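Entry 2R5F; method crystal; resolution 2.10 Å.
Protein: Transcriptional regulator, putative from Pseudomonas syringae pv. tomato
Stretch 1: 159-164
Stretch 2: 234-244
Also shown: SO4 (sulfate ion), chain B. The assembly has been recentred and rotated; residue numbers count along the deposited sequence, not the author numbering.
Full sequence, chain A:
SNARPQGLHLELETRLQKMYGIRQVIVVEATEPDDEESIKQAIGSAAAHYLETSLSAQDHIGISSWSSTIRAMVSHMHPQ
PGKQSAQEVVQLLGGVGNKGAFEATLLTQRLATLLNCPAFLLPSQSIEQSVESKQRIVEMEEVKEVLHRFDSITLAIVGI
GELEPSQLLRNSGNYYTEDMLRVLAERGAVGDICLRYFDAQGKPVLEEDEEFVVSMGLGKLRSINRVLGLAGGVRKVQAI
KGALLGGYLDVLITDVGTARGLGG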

# COMPACT_ATOMS: atom_id res chain seq x y z
N GLY A 159 -2.21 -0.69 -1.04
CA GLY A 159 -2.97 -0.39 -2.23
C GLY A 159 -4.21 0.31 -1.72
O GLY A 159 -4.45 0.37 -0.52
N ILE A 160 -4.99 0.86 -2.63
CA ILE A 160 -6.22 1.55 -2.26
C ILE A 160 -7.31 0.93 -3.13
O ILE A 160 -7.20 0.95 -4.35
N GLY A 161 -8.32 0.32 -2.51
CA GLY A 161 -9.43 -0.25 -3.26
C GLY A 161 -10.60 0.73 -3.45
O GLY A 161 -10.88 1.54 -2.57
N GLU A 162 -11.27 0.64 -4.58
CA GLU A 162 -12.51 1.40 -4.80
C GLU A 162 -13.75 0.55 -4.45
O GLU A 162 -13.73 -0.67 -4.64
N LEU A 163 -14.81 1.19 -3.94
CA LEU A 163 -16.13 0.54 -3.76
C LEU A 163 -17.14 0.94 -4.85
O LEU A 163 -17.62 2.07 -4.88
N GLU A 164 -17.50 -0.05 -5.68
CA GLU A 164 -18.30 0.10 -6.90
C GLU A 164 -17.34 0.24 -8.07
O GLU A 164 -16.50 -0.63 -8.29
N VAL A 234 -8.87 5.23 -13.48
CA VAL A 234 -9.86 6.31 -13.40
C VAL A 234 -10.94 5.97 -12.38
O VAL A 234 -11.49 6.87 -11.75
N ARG A 235 -11.16 4.67 -12.15
CA ARG A 235 -12.17 4.19 -11.19
C ARG A 235 -11.78 4.38 -9.72
O ARG A 235 -12.62 4.26 -8.82
N LYS A 236 -10.52 4.71 -9.48
CA LYS A 236 -9.99 4.79 -8.12
C LYS A 236 -9.89 6.23 -7.59
O LYS A 236 -9.66 6.41 -6.39
N VAL A 237 -10.04 7.23 -8.47
CA VAL A 237 -9.87 8.65 -8.10
C VAL A 237 -10.60 9.07 -6.78
O VAL A 237 -9.96 9.55 -5.85
N GLN A 238 -11.92 8.85 -6.69
CA GLN A 238 -12.68 9.20 -5.50
C GLN A 238 -12.15 8.49 -4.25
O GLN A 238 -12.08 9.07 -3.16
N ALA A 239 -11.77 7.22 -4.43
CA ALA A 239 -11.19 6.39 -3.38
C ALA A 239 -9.86 6.95 -2.90
O ALA A 239 -9.65 7.10 -1.70
N ILE A 240 -8.96 7.25 -3.84
CA ILE A 240 -7.66 7.84 -3.53
C ILE A 240 -7.78 9.23 -2.89
O ILE A 240 -7.07 9.54 -1.91
N LYS A 241 -8.67 10.08 -3.41
CA LYS A 241 -8.93 11.38 -2.78
C LYS A 241 -9.42 11.24 -1.33
O LYS A 241 -8.97 11.99 -0.45
N GLY A 242 -10.35 10.31 -1.11
CA GLY A 242 -10.79 9.93 0.25
C GLY A 242 -9.62 9.58 1.17
O GLY A 242 -9.52 10.12 2.30
N ALA A 243 -8.73 8.70 0.69
CA ALA A 243 -7.52 8.31 1.44
C ALA A 243 -6.60 9.52 1.70
O ALA A 243 -6.13 9.69 2.82
N LEU A 244 -6.39 10.37 0.68
CA LEU A 244 -5.65 11.63 0.79
C LEU A 244 -6.28 12.60 1.78
O LEU A 244 -5.56 13.23 2.60

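The short strand segment at Gly-161 and Glu-162, with the residues that flank it, lies against one side of a helix, and in the fit the largest bump, Ile-160, rests on two alanine methyls and beside Ile-240. Ile-160 is the residue most covered by the opposite stretch. Its CA-to-CB bond points toward the helix, and with chi1 m and chi2 t its branches together cover Ala-239, Ile-240 and Ala-243. CG2 of Ile-160 reaches CB of Ala-239 at 4.1 Å and CG1 of Ile-240 at 4.1 Å, and CD1 of Ile-160 lies 4.3 Å from CB of Ala-243. Ala-239 and Ala-243 are four residues apart, so their methyls lie on the same side of the helix, one turn after the other, and Ile-160 leans against both. Ile-240, also m and t, stands sideways to the contact and adds a branched wall beside the hollow. A beta-branched side chain suits this buried place, since it offers hydrocarbon in two directions at once.

Alanine also lets the backbones come close. The CA atoms of Glu-162 and Ala-239 are 5.4 Å apart, and the methyl CB of Ala-239 sits 3.7 Å from O of Gly-161 and 4.0 Å from CA of Glu-162. Gly-161 has no side chain, and a CB there would point away from the helix, so it meets the alanine through its backbone.

Alternation along the chain turns Glu-162 toward the helix again, while Leu-163 points away. Glu-162 (chi1 p, chi2 m) lays its aliphatic base over the start of stretch 2: its CB is 3.5 Å from O of Arg-235, and its OE1 is 4.1 Å from CE of Lys-236.

Lys-236 leaves its backbone sideways, but its long chain, largely extended beyond an off-well chi2, brings the ammonium back to stretch 1. NZ of Lys-236 donates a hydrogen bond of 2.7 Å to O of Ile-160, and another of 2.9 Å to O1 of the sulfate, an ion probably from the crystallisation liquor. A flexible lysine can thus satisfy a carbonyl and an anion together. Gly-159 leaves room for this ion: its CA is 3.8 Å from sulfate O3, and a CB on Gly-159 would come within 2.4 Å of that oxygen.

At the exposed margin Arg-235 points toward stretch 1, with chi1 m and chi3 p. Its guanidinium presents an edge to Glu-164, with NH1 of Arg-235 2.9 Å from the backbone O of Glu-164.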

# COMPACT_ATOMS: atom_id res chain seq x y z
CB ILE A 160 -6.07 3.09 -2.46
CG1 ILE A 160 -5.02 3.65 -1.48
CG2 ILE A 160 -7.42 3.83 -2.25
CD1 ILE A 160 -4.33 4.90 -1.95
CB GLU A 162 -12.56 1.91 -6.25
CG GLU A 162 -12.95 0.87 -7.35
CD GLU A 162 -11.80 -0.08 -7.79
OE1 GLU A 162 -11.05 -0.58 -6.92
OE2 GLU A 162 -11.65 -0.32 -9.01
CB LEU A 163 -16.72 0.83 -2.38
CG LEU A 163 -17.45 -0.34 -1.71
CD1 LEU A 163 -17.79 0.01 -0.29
CD2 LEU A 163 -18.72 -0.76 -2.45
CB GLU A 164 -19.26 1.31 -6.89
CG GLU A 164 -20.40 1.27 -5.89
CD GLU A 164 -21.11 2.62 -5.77
OE1 GLU A 164 -21.31 3.30 -6.80
OE2 GLU A 164 -21.46 2.99 -4.63
CB VAL A 234 -10.39 6.79 -14.79
CG1 VAL A 234 -11.47 5.83 -15.38
CG2 VAL A 234 -10.90 8.24 -14.68
CB ARG A 235 -12.50 2.72 -11.44
CG ARG A 235 -12.99 2.44 -12.84
CD ARG A 235 -14.06 1.36 -12.85
NE ARG A 235 -15.42 1.90 -12.69
CZ ARG A 235 -16.27 1.54 -11.72
NH1 ARG A 235 -15.91 0.65 -10.80
NH2 ARG A 235 -17.49 2.07 -11.68
CB LYS A 236 -8.58 4.18 -8.08
CG LYS A 236 -8.52 2.69 -8.28
CD LYS A 236 -7.48 2.13 -7.36
CE LYS A 236 -7.21 0.69 -7.67
NZ LYS A 236 -6.18 0.20 -6.74
CB VAL A 237 -10.14 9.61 -9.32
CG1 VAL A 237 -9.97 11.07 -8.95
CG2 VAL A 237 -9.20 9.28 -10.49
CB GLN A 238 -14.16 8.89 -5.69
CG GLN A 238 -15.06 9.53 -4.63
CD GLN A 238 -16.44 8.95 -4.59
OE1 GLN A 238 -16.65 7.78 -4.93
NE2 GLN A 238 -17.41 9.76 -4.16
CB ALA A 239 -11.00 4.96 -3.88
CB ILE A 240 -6.78 7.90 -4.78
CG1 ILE A 240 -6.53 6.46 -5.29
CG2 ILE A 240 -5.42 8.57 -4.47
CD1 ILE A 240 -6.06 6.43 -6.74
CB LYS A 241 -9.90 12.23 -3.60
CG LYS A 241 -10.42 13.45 -2.86
CD LYS A 241 -10.99 14.48 -3.82
CE LYS A 241 -12.04 15.36 -3.08
NZ LYS A 241 -12.35 16.54 -3.90
CB ALA A 243 -6.75 7.19 0.73
CB LEU A 244 -5.57 12.32 -0.57
CG LEU A 244 -4.66 11.68 -1.62
CD1 LEU A 244 -4.82 12.40 -2.94
CD2 LEU A 244 -3.23 11.69 -1.16
S SO4 B . -5.10 -3.27 -6.01
O1 SO4 B . -6.41 -2.63 -6.07
O2 SO4 B . -4.44 -3.27 -7.31
O3 SO4 B . -4.23 -2.62 -5.07
O4 SO4 B . -5.28 -4.68 -5.69